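PDB 6L0A: dihydroorotase from Saccharomyces cerevisiae S288C, which catalyses the zinc-dependent conversion of N-carbamoyl-L-aspartate to dihydroorotate, the third step of de novo pyrimidine biosynthesis. Local coordinates for residues Cys11-His16 with Val35-Ile40; Thr27-Asp32 with Ser279-Ile284; Thr69-Phe74 with Asp316-Ser321; Phe253-Asp258 with Gly302-Phe307. All coordinates share one frame; numbering follows the deposited sequence.

The four contacts lie in and around one (beta/alpha)8 barrel of the metallo-dependent hydrolase superfamily. Contacts 1 and 4 are buried near the centre of the chain, and both reach the same zinc ion and malate. Contact 1 pairs two parallel strands by backbone bonds. Contact 4 sets a strand against a helix through phenylalanine rings. Contact 2 is also buried, yet it has no direct hydrogen bond and relies on two waters. It shares helix 20-32 with the crossover that joins the strands of contact 1. Contact 3 is only partly buried. There a loop meets strand 69-71, the neighbour of strand 37-40, through one hydrogen bond, from a backbone N-H to a threonine hydroxyl.

Contact 1. Residues Cys11-His16 with Val35-Ile40; sequences CDMHVH and VSIAYI. With ZN (zinc ion), chain K; LMR ((2S)-2-hydroxybutanedioic acid), chain M.
Cys11 and Ile37 stand side by side on one face of a parallel strand pair, CB to CB 3.8 Å. Met13 also packs against Ile37. The two chains lie side by side, with Met13 CE 4.2 Å from Ile37 CG2. A bend at chi2 (-43°) sets Met13 SD 4.0 Å from Tyr39 CB, and the two side chains cross at about a right angle. The Tyr39 ring turns its edge to the backbone of Met13, with CD2 3.5 Å from Met13 O. Its OH bonds to Asn135.

The other face looks to helix 20-32. Here the two methyls of Val15 divide the work. CG2 meets Ala38 CB at 3.9 Å, and CG1 meets Ile40 CD1 at the same distance of 3.9 Å. Val35 brings CG1 to Asp12 CB at 3.7 Å.

The segments are the first two strands of the (beta/alpha)8 barrel, joined by helix 20-32 in a beta-alpha-beta crossover. Asp12 N donates to Ile37 O, Tyr39 N to Asp12 O, and Val15 N to Tyr39 O. The register slips by one residue between Asp12 and Val15, a beta bulge. Within it Asp12 OD1 accepts from His14 N in an Asx turn, while OD2 is held by Ser257.

The bulge carries His14 of the His-X-His motif of this superfamily, and His16 follows just after it. His14 and His16 both bind zinc through NE2, together with Asp258, Lys98 and malate O1A. His14 ND1 is bonded to Glu179. Malate O4B sits over one face of the His16 ring, 3.1 Å above the plane and offset toward the rim.

Contact 2. Residues Thr27-Asp32 with Ser279-Ile284; sequences TPKIRD and SQSFAI
The flat carboxamide of Gln280 lays one face against Ile30, whose CG1 sits over it, 3.9 Å from Gln280 CD. Here helix 20-32 of the (beta/alpha)8 barrel meets the short 3-10 turn that leads into helix 283-293. CG of Gln280 is anti to its backbone N (chi1 -153°) and rests against Ile30 N at 3.8 Å. The amide is turned so that NE2 bonds to Asp12 OD2 and to water 1.

On Lys29 it is the aliphatic chain that makes the contact. Its CD comes within 3.6 Å of Ser281 OG. The polar ends have other partners: Lys29 NZ bonds to Leu25 O, and Ser281 OG to Tyr278 OH.

No direct hydrogen bond crosses the contact. Lys29 O and Gln280 O come within 3.4 Å, but both are acceptors. Two waters link other carbonyls across the gap. Water 1 can donate to Ile30 O and Gln280 O, though more acceptors reach it than it has protons. Water 2 bridges two carbonyls, donating to Asp32 O at 2.9 Å and to Ser281 O at 3.1 Å.

Contact 3. Residues Thr69-Phe74 with Asp316-Ser321; sequences TFLMSF and DSEVAS
Thr69 opens strand 69-71 of the (beta/alpha)8 barrel and meets Ala320 in the loop that links helix 300-312 to strand 324-328. That second strand belongs to the separate antiparallel sheet, so the contact ties the barrel to the chain that leaves it.

One hydrogen bond carries the polar side. Ala320 N donates to Thr69 OG1 at 2.7 Å, and the bond is nearly straight at 170°. The hydroxyl faces the loop because OG1 is anti to the carbonyl carbon and beside the backbone N (chi1 -64°). A valine in place of Thr69 would probably leave the N-H of Ala320 without its acceptor and set a methyl against it.

Van der Waals contacts flank this bond. Val319 CA is 3.5 Å from Thr69 OG1. On the far side of the bond Ala320 CB is also 3.5 Å from Thr69 OG1. The other branch of the threonine, CG2, rests 3.8 Å from Glu318 O. Ile37 of the next strand touches Thr69 as well, and backbone bonds to Ser36 and Ala38 hold it in the sheet.

Glu318 adds a charge. It carries its extended chain across Leu71 at about a right angle. OE1 of Glu318 forms a salt bridge with Arg95, and OE2 accepts from Lys315 N. The 3-10 turn before Val319 is closed by Val319 N bonding to Asp316 O. At its nearest, Leu71 CD2 lies 4.0 Å from Glu318 OE1.

Contact 4. Residues Phe253-Asp258 with Gly302-Phe307; sequences FFFGSD and GFVSDF. With ZN (zinc ion), chain K; LMR ((2S)-2-hydroxybutanedioic acid), chain M.
Strand 253-255, the last of the (beta/alpha)8 barrel, packs on helix 300-312, and Phe254 and Phe255 meet Phe303 there. The axes of the short segments make an angle of 98° and approach to 5.9 Å. The helix has a wider pi-type turn at 302-306, in which Phe307 N bonds to Gly302 O. Phe303 O is thereby left to accept from Phe255 N at 3.0 Å, a bond bent to 141°. Next to it, Val304 O accepts from Cys11 N of the first strand.

The Phe303 ring lies flat against the strand backbone, with Phe255 N 3.6 Å above one face, offset toward the rim. CE1 touches Phe254 C at 3.4 Å, and CE2 touches Phe255 CB at 3.6 Å. An alanine in place of Phe303 would probably open a gap along this backbone and leave the Phe255 side chain freer to shift. Phe307 adds a smaller contact, CB to Phe254 CB at 3.9 Å. Ile287 of helix 283-293 packs on both Phe255 and Phe303.

Past the strand, Asp258 binds the zinc through OD1. Its OD2 lies 2.7 Å from malate O1A.

Contact 1. Residues Cys11-His16 with Val35-Ile40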
# COMPACT_ATOMS: atom_id res chain seq x y z
N CYS C 11 5.77 -30.30 0.26
CA CYS C 11 6.44 -29.53 -0.78
C CYS C 11 6.03 -28.06 -0.72
O CYS C 11 4.86 -27.72 -0.50
CB CYS C 11 6.14 -30.07 -2.18
SG CYS C 11 4.43 -30.41 -2.55
N ASP C 12 7.02 -27.20 -0.94
CA ASP C 12 6.81 -25.77 -1.14
C ASP C 12 7.27 -25.48 -2.57
O ASP C 12 8.47 -25.51 -2.87
CB ASP C 12 7.59 -24.96 -0.11
CG ASP C 12 7.52 -23.47 -0.35
OD1 ASP C 12 6.86 -23.03 -1.32
OD2 ASP C 12 8.12 -22.73 0.45
N MET C 13 6.32 -25.25 -3.46
CA MET C 13 6.66 -25.16 -4.87
C MET C 13 6.99 -23.73 -5.32
O MET C 13 6.84 -23.41 -6.50
CB MET C 13 5.54 -25.77 -5.70
CG MET C 13 5.43 -27.31 -5.49
SD MET C 13 7.03 -28.18 -5.47
CE MET C 13 6.47 -29.87 -5.77
N HIS C 14 7.49 -22.88 -4.41
CA HIS C 14 7.87 -21.52 -4.80
C HIS C 14 8.78 -20.93 -3.72
O HIS C 14 8.30 -20.27 -2.80
CB HIS C 14 6.64 -20.66 -5.01
CG HIS C 14 6.90 -19.40 -5.79
ND1 HIS C 14 6.10 -18.99 -6.83
CD2 HIS C 14 7.88 -18.47 -5.67
CE1 HIS C 14 6.57 -17.86 -7.32
NE2 HIS C 14 7.64 -17.52 -6.63
N VAL C 15 10.09 -21.14 -3.85
CA VAL C 15 11.06 -20.81 -2.81
C VAL C 15 12.15 -19.91 -3.37
O VAL C 15 12.68 -20.17 -4.45
CB VAL C 15 11.70 -22.09 -2.20
CG1 VAL C 15 12.86 -21.73 -1.29
CG2 VAL C 15 10.66 -22.88 -1.42
N HIS C 16 12.50 -18.85 -2.63
CA HIS C 16 13.69 -18.04 -2.89
C HIS C 16 14.71 -18.28 -1.78
O HIS C 16 14.41 -18.07 -0.60
CB HIS C 16 13.33 -16.55 -2.95
CG HIS C 16 12.41 -16.18 -4.07
ND1 HIS C 16 12.87 -15.85 -5.33
CD2 HIS C 16 11.06 -16.10 -4.13
CE1 HIS C 16 11.83 -15.58 -6.11
NE2 HIS C 16 10.72 -15.73 -5.41
N VAL C 35 9.36 -28.42 5.34
CA VAL C 35 9.26 -28.63 3.90
C VAL C 35 10.33 -29.62 3.46
O VAL C 35 11.52 -29.40 3.71
CB VAL C 35 9.39 -27.30 3.13
CG1 VAL C 35 9.56 -27.55 1.65
CG2 VAL C 35 8.19 -26.40 3.42
N SER C 36 9.91 -30.68 2.77
CA SER C 36 10.83 -31.69 2.26
C SER C 36 11.32 -31.38 0.85
O SER C 36 12.50 -31.60 0.54
CB SER C 36 10.14 -33.06 2.26
OG SER C 36 10.93 -34.01 1.57
N ILE C 37 10.43 -30.85 0.01
CA ILE C 37 10.67 -30.62 -1.41
C ILE C 37 10.49 -29.13 -1.68
O ILE C 37 9.46 -28.56 -1.31
CB ILE C 37 9.70 -31.43 -2.29
CG1 ILE C 37 9.83 -32.94 -2.02
CG2 ILE C 37 9.92 -31.13 -3.77
CD1 ILE C 37 8.54 -33.71 -2.29
N ALA C 38 11.46 -28.51 -2.35
CA ALA C 38 11.43 -27.08 -2.66
C ALA C 38 11.66 -26.85 -4.15
O ALA C 38 12.61 -27.39 -4.72
CB ALA C 38 12.51 -26.33 -1.86
N TYR C 39 10.81 -26.02 -4.76
CA TYR C 39 11.02 -25.57 -6.13
C TYR C 39 11.69 -24.20 -6.08
O TYR C 39 11.09 -23.24 -5.59
CB TYR C 39 9.70 -25.50 -6.89
CG TYR C 39 9.83 -25.16 -8.37
CD1 TYR C 39 10.49 -26.01 -9.24
CD2 TYR C 39 9.26 -24.00 -8.89
CE1 TYR C 39 10.59 -25.72 -10.61
CE2 TYR C 39 9.36 -23.69 -10.25
CZ TYR C 39 10.02 -24.57 -11.10
OH TYR C 39 10.12 -24.30 -12.45
N ILE C 40 12.92 -24.12 -6.59
CA ILE C 40 13.82 -22.99 -6.35
C ILE C 40 13.70 -21.98 -7.48
O ILE C 40 13.95 -22.30 -8.65
CB ILE C 40 15.28 -23.47 -6.21
CG1 ILE C 40 15.40 -24.46 -5.06
CG2 ILE C 40 16.24 -22.30 -6.05
CD1 ILE C 40 15.15 -23.83 -3.66
ZN ZN K . 8.66 -15.71 -6.04
C1 LMR M . 8.27 -12.06 -6.06
O1A LMR M . 7.93 -13.27 -6.04
O1B LMR M . 7.54 -11.28 -6.70
C2 LMR M . 9.54 -11.52 -5.34
O2 LMR M . 9.31 -10.58 -4.31
C3 LMR M . 10.21 -12.62 -4.58
C4 LMR M . 11.61 -12.06 -4.50
O4A LMR M . 11.89 -11.03 -3.80
O4B LMR M . 12.42 -12.69 -5.18

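Contact 2. Residues Thr27-Asp32 with Ser279-Ile284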
# COMPACT_ATOMS: atom_id res chain seq x y z
N THR C 27 18.59 -21.52 3.44
CA THR C 27 18.39 -22.85 2.87
C THR C 27 18.14 -23.92 3.93
O THR C 27 17.24 -24.75 3.73
CB THR C 27 19.58 -23.23 1.98
OG1 THR C 27 19.70 -22.26 0.93
CG2 THR C 27 19.36 -24.61 1.35
N PRO C 28 18.83 -23.94 5.08
CA PRO C 28 18.45 -24.89 6.14
C PRO C 28 17.05 -24.66 6.69
O PRO C 28 16.46 -25.61 7.22
CB PRO C 28 19.52 -24.67 7.22
CG PRO C 28 20.68 -24.06 6.50
CD PRO C 28 20.05 -23.19 5.44
N LYS C 29 16.51 -23.44 6.58
CA LYS C 29 15.18 -23.17 7.12
C LYS C 29 14.07 -23.82 6.31
O LYS C 29 12.93 -23.88 6.80
CB LYS C 29 14.94 -21.66 7.20
CG LYS C 29 16.07 -20.89 7.87
CD LYS C 29 16.12 -21.24 9.35
CE LYS C 29 17.06 -20.32 10.11
NZ LYS C 29 18.47 -20.54 9.69
N ILE C 30 14.34 -24.28 5.08
CA ILE C 30 13.33 -25.05 4.36
C ILE C 30 12.91 -26.25 5.19
O ILE C 30 11.72 -26.42 5.50
CB ILE C 30 13.87 -25.46 2.97
CG1 ILE C 30 14.23 -24.21 2.15
CG2 ILE C 30 12.84 -26.32 2.25
CD1 ILE C 30 15.06 -24.49 0.88
N ARG C 31 13.88 -27.05 5.62
CA ARG C 31 13.57 -28.19 6.48
C ARG C 31 12.98 -27.75 7.81
O ARG C 31 12.00 -28.33 8.29
CB ARG C 31 14.82 -29.04 6.71
CG ARG C 31 14.48 -30.44 7.27
CD ARG C 31 15.70 -31.33 7.34
NE ARG C 31 15.56 -32.34 8.39
CZ ARG C 31 15.12 -33.58 8.19
NH1 ARG C 31 14.79 -34.00 6.97
NH2 ARG C 31 15.04 -34.42 9.21
N ASP C 32 13.55 -26.70 8.43
CA ASP C 32 13.09 -26.28 9.75
C ASP C 32 11.62 -25.87 9.73
O ASP C 32 10.89 -26.12 10.69
CB ASP C 32 13.96 -25.14 10.28
CG ASP C 32 15.39 -25.57 10.53
OD1 ASP C 32 15.68 -26.78 10.46
OD2 ASP C 32 16.23 -24.69 10.80
N SER C 279 8.69 -16.30 4.83
CA SER C 279 7.86 -17.26 5.54
C SER C 279 8.52 -18.62 5.72
O SER C 279 7.89 -19.51 6.31
CB SER C 279 6.51 -17.44 4.82
OG SER C 279 6.72 -17.85 3.47
N GLN C 280 9.76 -18.81 5.27
CA GLN C 280 10.32 -20.17 5.21
C GLN C 280 10.42 -20.80 6.59
O GLN C 280 10.09 -21.98 6.76
CB GLN C 280 11.69 -20.16 4.55
CG GLN C 280 12.03 -21.48 3.88
CD GLN C 280 11.24 -21.67 2.60
OE1 GLN C 280 11.46 -20.96 1.62
NE2 GLN C 280 10.28 -22.60 2.62
N SER C 281 10.86 -20.03 7.60
CA SER C 281 11.17 -20.60 8.91
C SER C 281 9.97 -21.24 9.60
O SER C 281 10.16 -22.08 10.49
CB SER C 281 11.76 -19.52 9.83
OG SER C 281 13.11 -19.20 9.49
N PHE C 282 8.75 -20.87 9.23
CA PHE C 282 7.57 -21.44 9.86
C PHE C 282 6.52 -21.79 8.83
O PHE C 282 5.32 -21.75 9.12
CB PHE C 282 7.00 -20.49 10.93
CG PHE C 282 8.01 -20.14 11.99
CD1 PHE C 282 8.17 -20.96 13.10
CD2 PHE C 282 8.82 -19.03 11.86
CE1 PHE C 282 9.10 -20.66 14.06
CE2 PHE C 282 9.76 -18.73 12.82
CZ PHE C 282 9.90 -19.54 13.92
N ALA C 283 6.96 -22.17 7.63
CA ALA C 283 6.08 -22.30 6.48
C ALA C 283 4.86 -23.18 6.79
O ALA C 283 3.72 -22.74 6.66
CB ALA C 283 6.87 -22.86 5.29
N ILE C 284 5.09 -24.42 7.19
CA ILE C 284 3.95 -25.31 7.38
C ILE C 284 3.11 -24.89 8.59
O ILE C 284 1.88 -24.89 8.50
CB ILE C 284 4.40 -26.78 7.49
CG1 ILE C 284 5.12 -27.19 6.20
CG2 ILE C 284 3.19 -27.68 7.70
CD1 ILE C 284 4.22 -27.17 4.98
O HOH W 1 9.97 -24.17 4.99
O HOH W 2 8.79 -24.51 11.94

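Contact 3. Residues Thr69-Phe74 with Asp316-Ser321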
# COMPACT_ATOMS: atom_id res chain seq x y z
N THR C 69 14.96 -31.89 -0.93
CA THR C 69 14.85 -32.23 -2.34
C THR C 69 14.64 -30.94 -3.14
O THR C 69 13.66 -30.23 -2.91
CB THR C 69 13.69 -33.19 -2.56
OG1 THR C 69 13.99 -34.42 -1.88
CG2 THR C 69 13.46 -33.44 -4.05
N PHE C 70 15.56 -30.66 -4.06
CA PHE C 70 15.59 -29.38 -4.78
C PHE C 70 15.16 -29.60 -6.22
O PHE C 70 15.79 -30.37 -6.95
CB PHE C 70 16.99 -28.77 -4.74
CG PHE C 70 17.37 -28.26 -3.39
CD1 PHE C 70 16.76 -27.13 -2.87
CD2 PHE C 70 18.34 -28.90 -2.63
CE1 PHE C 70 17.09 -26.64 -1.63
CE2 PHE C 70 18.68 -28.43 -1.37
CZ PHE C 70 18.06 -27.29 -0.86
N LEU C 71 14.09 -28.91 -6.63
CA LEU C 71 13.66 -28.86 -8.02
C LEU C 71 14.00 -27.47 -8.55
O LEU C 71 13.68 -26.47 -7.90
CB LEU C 71 12.16 -29.12 -8.14
CG LEU C 71 11.62 -30.39 -7.47
CD1 LEU C 71 10.10 -30.44 -7.59
CD2 LEU C 71 12.29 -31.65 -8.04
N MET C 72 14.63 -27.41 -9.71
CA MET C 72 15.29 -26.19 -10.17
C MET C 72 14.57 -25.60 -11.38
O MET C 72 13.79 -26.29 -12.05
CB MET C 72 16.75 -26.47 -10.54
CG MET C 72 17.54 -27.19 -9.43
SD MET C 72 17.66 -26.27 -7.87
CE MET C 72 18.62 -24.83 -8.37
N SER C 73 14.84 -24.33 -11.66
CA SER C 73 14.19 -23.65 -12.77
C SER C 73 15.17 -22.73 -13.50
O SER C 73 16.20 -22.30 -12.97
CB SER C 73 12.99 -22.80 -12.31
OG SER C 73 13.43 -21.82 -11.38
N PHE C 74 14.82 -22.45 -14.76
CA PHE C 74 15.39 -21.36 -15.52
C PHE C 74 14.50 -20.12 -15.42
O PHE C 74 13.29 -20.20 -15.22
CB PHE C 74 15.53 -21.73 -17.01
CG PHE C 74 16.75 -22.55 -17.35
CD1 PHE C 74 17.90 -22.48 -16.57
CD2 PHE C 74 16.76 -23.34 -18.48
CE1 PHE C 74 19.04 -23.22 -16.91
CE2 PHE C 74 17.87 -24.09 -18.83
CZ PHE C 74 19.02 -24.03 -18.05
N ASP C 316 9.66 -41.09 -5.94
CA ASP C 316 10.44 -41.47 -4.78
C ASP C 316 11.94 -41.48 -5.07
O ASP C 316 12.75 -41.22 -4.18
CB ASP C 316 9.99 -42.84 -4.27
CG ASP C 316 9.76 -42.87 -2.77
OD1 ASP C 316 9.18 -43.86 -2.27
OD2 ASP C 316 10.15 -41.90 -2.07
N SER C 317 12.32 -41.77 -6.32
CA SER C 317 13.74 -41.88 -6.65
C SER C 317 14.44 -40.53 -6.68
O SER C 317 15.67 -40.49 -6.57
CB SER C 317 13.92 -42.58 -7.99
OG SER C 317 13.34 -41.82 -9.03
N GLU C 318 13.71 -39.42 -6.84
CA GLU C 318 14.36 -38.12 -6.80
C GLU C 318 14.53 -37.59 -5.38
O GLU C 318 15.20 -36.58 -5.19
CB GLU C 318 13.56 -37.07 -7.58
CG GLU C 318 12.74 -37.59 -8.74
CD GLU C 318 11.95 -36.47 -9.37
OE1 GLU C 318 12.54 -35.38 -9.54
OE2 GLU C 318 10.76 -36.66 -9.68
N VAL C 319 13.95 -38.26 -4.41
CA VAL C 319 13.77 -37.66 -3.09
C VAL C 319 15.09 -37.75 -2.32
O VAL C 319 15.71 -38.80 -2.23
CB VAL C 319 12.59 -38.32 -2.37
CG1 VAL C 319 12.79 -38.24 -0.91
CG2 VAL C 319 11.26 -37.58 -2.80
N ALA C 320 15.53 -36.60 -1.79
CA ALA C 320 16.77 -36.55 -1.02
C ALA C 320 16.67 -37.23 0.35
O ALA C 320 17.71 -37.62 0.90
CB ALA C 320 17.20 -35.09 -0.80
N SER C 321 15.48 -37.32 0.92
CA SER C 321 15.27 -37.92 2.23
C SER C 321 13.81 -38.33 2.35
O SER C 321 12.91 -37.57 1.96
CB SER C 321 15.63 -36.96 3.37
OG SER C 321 14.97 -37.31 4.57

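Contact 4. Residues Phe253-Asp258 with Gly302-Phe307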
# COMPACT_ATOMS: atom_id res chain seq x y z
N PHE C 253 -5.06 -26.30 -6.70
CA PHE C 253 -4.49 -25.32 -5.78
C PHE C 253 -3.53 -26.04 -4.84
O PHE C 253 -3.90 -27.07 -4.26
CB PHE C 253 -5.57 -24.59 -4.96
CG PHE C 253 -6.58 -23.84 -5.79
CD1 PHE C 253 -6.20 -22.76 -6.55
CD2 PHE C 253 -7.92 -24.21 -5.78
CE1 PHE C 253 -7.13 -22.07 -7.32
CE2 PHE C 253 -8.86 -23.52 -6.53
CZ PHE C 253 -8.46 -22.45 -7.30
N PHE C 254 -2.31 -25.54 -4.71
CA PHE C 254 -1.40 -26.11 -3.72
C PHE C 254 -0.41 -25.05 -3.27
O PHE C 254 -0.40 -23.93 -3.77
CB PHE C 254 -0.69 -27.39 -4.24
CG PHE C 254 -0.05 -27.25 -5.60
CD1 PHE C 254 -0.71 -27.66 -6.75
CD2 PHE C 254 1.25 -26.77 -5.72
CE1 PHE C 254 -0.10 -27.57 -8.00
CE2 PHE C 254 1.86 -26.68 -6.97
CZ PHE C 254 1.18 -27.08 -8.11
N PHE C 255 0.40 -25.42 -2.28
CA PHE C 255 1.22 -24.47 -1.53
C PHE C 255 2.47 -24.08 -2.29
O PHE C 255 3.25 -24.94 -2.71
CB PHE C 255 1.62 -25.09 -0.19
CG PHE C 255 2.49 -24.22 0.66
CD1 PHE C 255 2.12 -22.92 0.96
CD2 PHE C 255 3.67 -24.72 1.21
CE1 PHE C 255 2.92 -22.13 1.78
CE2 PHE C 255 4.47 -23.95 2.03
CZ PHE C 255 4.09 -22.64 2.32
N GLY C 256 2.67 -22.77 -2.45
CA GLY C 256 3.96 -22.24 -2.84
C GLY C 256 4.18 -20.99 -2.01
O GLY C 256 3.40 -20.05 -2.13
N SER C 257 5.20 -20.99 -1.15
CA SER C 257 5.28 -19.92 -0.15
C SER C 257 5.60 -18.57 -0.78
O SER C 257 5.18 -17.53 -0.27
CB SER C 257 6.33 -20.26 0.90
OG SER C 257 7.64 -20.26 0.34
N ASP C 258 6.37 -18.58 -1.86
CA ASP C 258 7.07 -17.37 -2.32
C ASP C 258 7.79 -16.71 -1.15
O ASP C 258 7.81 -15.48 -1.03
CB ASP C 258 6.11 -16.39 -2.99
CG ASP C 258 6.85 -15.33 -3.79
OD1 ASP C 258 8.03 -15.57 -4.09
OD2 ASP C 258 6.28 -14.25 -4.08
N GLY C 302 -3.31 -32.63 1.44
CA GLY C 302 -3.43 -32.41 0.01
C GLY C 302 -2.79 -31.10 -0.42
O GLY C 302 -2.06 -31.05 -1.41
N PHE C 303 -3.01 -30.04 0.36
CA PHE C 303 -2.57 -28.71 -0.05
C PHE C 303 -1.05 -28.56 0.05
O PHE C 303 -0.45 -27.89 -0.79
CB PHE C 303 -3.27 -27.64 0.80
CG PHE C 303 -2.83 -26.23 0.48
CD1 PHE C 303 -3.24 -25.62 -0.69
CD2 PHE C 303 -2.03 -25.54 1.36
CE1 PHE C 303 -2.82 -24.32 -0.99
CE2 PHE C 303 -1.62 -24.23 1.07
CZ PHE C 303 -2.02 -23.63 -0.11
N VAL C 304 -0.42 -29.18 1.05
CA VAL C 304 1.01 -29.02 1.28
C VAL C 304 1.82 -30.25 0.89
O VAL C 304 3.04 -30.27 1.14
CB VAL C 304 1.33 -28.63 2.73
CG1 VAL C 304 0.61 -27.33 3.11
CG2 VAL C 304 0.96 -29.76 3.69
N SER C 305 1.20 -31.28 0.32
CA SER C 305 2.01 -32.42 -0.12
C SER C 305 1.45 -33.10 -1.36
O SER C 305 2.12 -33.12 -2.39
CB SER C 305 2.16 -33.45 1.00
OG SER C 305 3.01 -34.51 0.58
N ASP C 306 0.23 -33.64 -1.29
CA ASP C 306 -0.27 -34.51 -2.36
C ASP C 306 -0.29 -33.79 -3.71
O ASP C 306 0.21 -34.32 -4.71
CB ASP C 306 -1.68 -35.01 -2.03
CG ASP C 306 -1.74 -35.80 -0.73
OD1 ASP C 306 -0.68 -36.15 -0.17
OD2 ASP C 306 -2.87 -36.05 -0.27
N PHE C 307 -0.88 -32.60 -3.76
CA PHE C 307 -1.21 -31.99 -5.05
C PHE C 307 0.04 -31.46 -5.75
O PHE C 307 0.15 -31.56 -6.98
CB PHE C 307 -2.24 -30.88 -4.86
CG PHE C 307 -3.57 -31.38 -4.35
CD1 PHE C 307 -4.06 -32.62 -4.76
CD2 PHE C 307 -4.32 -30.62 -3.47
CE1 PHE C 307 -5.29 -33.08 -4.29
CE2 PHE C 307 -5.54 -31.08 -3.00
CZ PHE C 307 -6.02 -32.31 -3.42
ZN ZN K . 8.66 -15.71 -6.04
C1 LMR M . 8.27 -12.06 -6.06
O1A LMR M . 7.93 -13.27 -6.04
O1B LMR M . 7.54 -11.28 -6.70
C2 LMR M . 9.54 -11.52 -5.34
O2 LMR M . 9.31 -10.58 -4.31
C3 LMR M . 10.21 -12.62 -4.58
C4 LMR M . 11.61 -12.06 -4.50
O4A LMR M . 11.89 -11.03 -3.80
O4B LMR M . 12.42 -12.69 -5.18